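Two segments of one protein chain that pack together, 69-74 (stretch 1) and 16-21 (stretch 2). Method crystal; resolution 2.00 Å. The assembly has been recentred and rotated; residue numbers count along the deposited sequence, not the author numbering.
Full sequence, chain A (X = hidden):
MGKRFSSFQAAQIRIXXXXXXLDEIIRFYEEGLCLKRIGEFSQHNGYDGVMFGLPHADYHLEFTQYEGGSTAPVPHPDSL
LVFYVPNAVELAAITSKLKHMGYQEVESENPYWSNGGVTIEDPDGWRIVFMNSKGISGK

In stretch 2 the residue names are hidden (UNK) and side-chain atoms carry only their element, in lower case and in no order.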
# COMPACT_ATOMS: atom_id res chain seq x y z
N GLY A 69 -7.49 -7.15 21.24
CA GLY A 69 -8.42 -7.10 20.13
C GLY A 69 -8.05 -6.04 19.11
O GLY A 69 -7.74 -4.90 19.47
N SER A 70 -8.09 -6.42 17.84
CA SER A 70 -7.75 -5.50 16.77
C SER A 70 -8.65 -5.82 15.58
O SER A 70 -9.08 -6.95 15.40
CB SER A 70 -6.28 -5.68 16.38
OG SER A 70 -5.85 -4.65 15.51
N THR A 71 -8.95 -4.81 14.77
CA THR A 71 -9.78 -5.02 13.59
C THR A 71 -8.98 -4.62 12.36
O THR A 71 -8.06 -3.81 12.46
CB THR A 71 -11.07 -4.17 13.63
OG1 THR A 71 -10.74 -2.79 13.50
CG2 THR A 71 -11.82 -4.38 14.95
N ALA A 72 -9.34 -5.18 11.22
CA ALA A 72 -8.67 -4.86 9.97
C ALA A 72 -9.37 -3.64 9.38
O ALA A 72 -10.46 -3.29 9.82
CB ALA A 72 -8.77 -6.04 9.01
N PRO A 73 -8.75 -2.96 8.40
CA PRO A 73 -9.42 -1.79 7.83
C PRO A 73 -10.79 -2.19 7.28
O PRO A 73 -11.00 -3.34 6.90
CB PRO A 73 -8.47 -1.35 6.71
CG PRO A 73 -7.13 -1.79 7.21
CD PRO A 73 -7.43 -3.16 7.78
N VAL A 74 -11.72 -1.24 7.25
CA VAL A 74 -13.03 -1.53 6.70
C VAL A 74 -12.79 -1.73 5.21
O VAL A 74 -12.29 -0.84 4.52
CB VAL A 74 -14.01 -0.35 6.90
CG1 VAL A 74 -15.33 -0.65 6.22
CG2 VAL A 74 -14.22 -0.11 8.39
N UNK A 16 1.69 -0.74 6.05
CA UNK A 16 1.29 -1.43 7.28
C UNK A 16 -0.22 -1.42 7.44
O UNK A 16 -0.86 -0.37 7.32
c UNK A 16 1.95 -0.77 8.48
N UNK A 17 -0.78 -2.59 7.70
CA UNK A 17 -2.22 -2.76 7.87
C UNK A 17 -2.52 -3.57 9.13
O UNK A 17 -1.79 -4.50 9.48
c UNK A 17 -5.48 -3.50 3.94
n UNK A 17 -4.37 -4.18 4.24
c UNK A 17 -2.68 -2.74 5.34
c UNK A 17 -2.83 -3.48 6.67
n UNK A 17 -5.40 -2.24 3.53
n UNK A 17 -6.67 -4.08 4.06
c UNK A 17 -3.02 -3.63 4.16
N UNK A 18 -3.60 -3.22 9.84
CA UNK A 18 -4.00 -3.92 11.06
C UNK A 18 -4.85 -5.16 10.76
O UNK A 18 -5.47 -5.25 9.70
c UNK A 18 -5.53 -2.19 10.65
c UNK A 18 -4.81 -2.86 11.79
c UNK A 18 -4.43 -2.02 9.63
N UNK A 19 -4.87 -6.12 11.68
CA UNK A 19 -5.66 -7.33 11.48
C UNK A 19 -6.09 -7.94 12.81
O UNK A 19 -5.47 -7.70 13.84
o UNK A 19 -5.76 -9.52 10.39
c UNK A 19 -4.88 -8.42 10.67
c UNK A 19 -3.68 -8.95 11.46
N UNK A 20 -7.17 -8.71 12.78
CA UNK A 20 -7.63 -9.37 13.98
C UNK A 20 -7.37 -10.86 13.83
O UNK A 20 -7.71 -11.66 14.71
N UNK A 21 -6.78 -11.25 12.70
CA UNK A 21 -6.50 -12.66 12.44
C UNK A 21 -5.17 -12.77 11.70
O UNK A 21 -5.12 -13.07 10.51
c UNK A 21 -9.09 -13.15 9.54
o UNK A 21 -9.40 -14.32 9.73
n UNK A 21 -9.71 -12.37 8.66
c UNK A 21 -7.95 -12.52 10.32
c UNK A 21 -7.64 -13.27 11.61

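Position 16 lies on a strand that begins earlier in the chain, and its side chain is a single carbon with nothing beyond it. That carbon, CB, comes no nearer to stretch 1 than 9.2 Å, the distance to CG of Pro-73, and contributes nothing to the contact. One carbon and no more makes this Ala-16.

At position 17 the side chain is long: three carbons in a row, a nitrogen, then a carbon carrying two further nitrogens. One of these terminal nitrogens is 3.9 Å from CD of Pro-73. The planar terminal group is a guanidinium, so the residue is Arg-17, and the nitrogen near Pro-73 is its NH2. Its CA-to-CB bond points sideways to stretch 1, but the end of the chain comes nearer, with chi angles in the m, t and p wells for chi1 to chi3. Pro-73 lies over one face of the guanidinium, an approach that sets an aliphatic ring carbon against the flat group.

Position 18 has three side-chain carbons, and one of them bonds back to the backbone nitrogen, closing a five-membered ring. Its CB is 3.5 Å from the carbonyl O of Thr-71 and 4.3 Å from OG of Ser-70. Such a ring belongs to proline, here Pro-18, with C-gamma endo pucker. Its CG is 3.6 Å from CD of Pro-73, an apolar contact between two proline rings. The backbone takes part as well. O of Pro-18 lies 3.2 Å from CA of Ala-72 in a CA-H...O contact with an angle of 146° at the hydrogen, and the same oxygen is 3.4 Å from CD of Pro-73.

Position 19 carries one carbon that branches to an oxygen and a carbon. The CA-to-CB bond points away from stretch 1. What faces stretch 1 is instead the main chain: the carbonyl O is 3.3 Å from CB of Ser-70, and CA is 4.2 Å from CA of Ala-72. A beta-branched side chain with a hydroxyl identifies Thr-19. Its OG1 accepts a hydrogen bond of 3.1 Å from the backbone N of position 21.

Position 20 has no side-chain atoms, and its CA sits 3.2 Å from O of Ser-70; it is Gly-20. An ideal CB built here would fall 2.4 Å from that same oxygen, a clash. The close approach of the two backbones therefore depends on the bare CA.

Position 21 shows three carbons, the third bearing one oxygen and one nitrogen, and makes no contact with stretch 1. This is a carboxamide at the end of a two-methylene chain, hence Gln-21. It occupies the N-cap position before a helix.

The two segments bury 320 Å² together, without a clear hydrogen bond between them. The contact consists of backbone approaches, proline rings and the end of one long side chain: Pro-73 rests against Pro-18 and the guanidinium of Arg-17, Ala-72 meets the Pro-18 carbonyl through its CA, and Ser-70 lies beside Thr-19 and Gly-20, where the absence of a side chain leaves room for its carbonyl oxygen.

Stretch 2 (16-21) ARPTGQ
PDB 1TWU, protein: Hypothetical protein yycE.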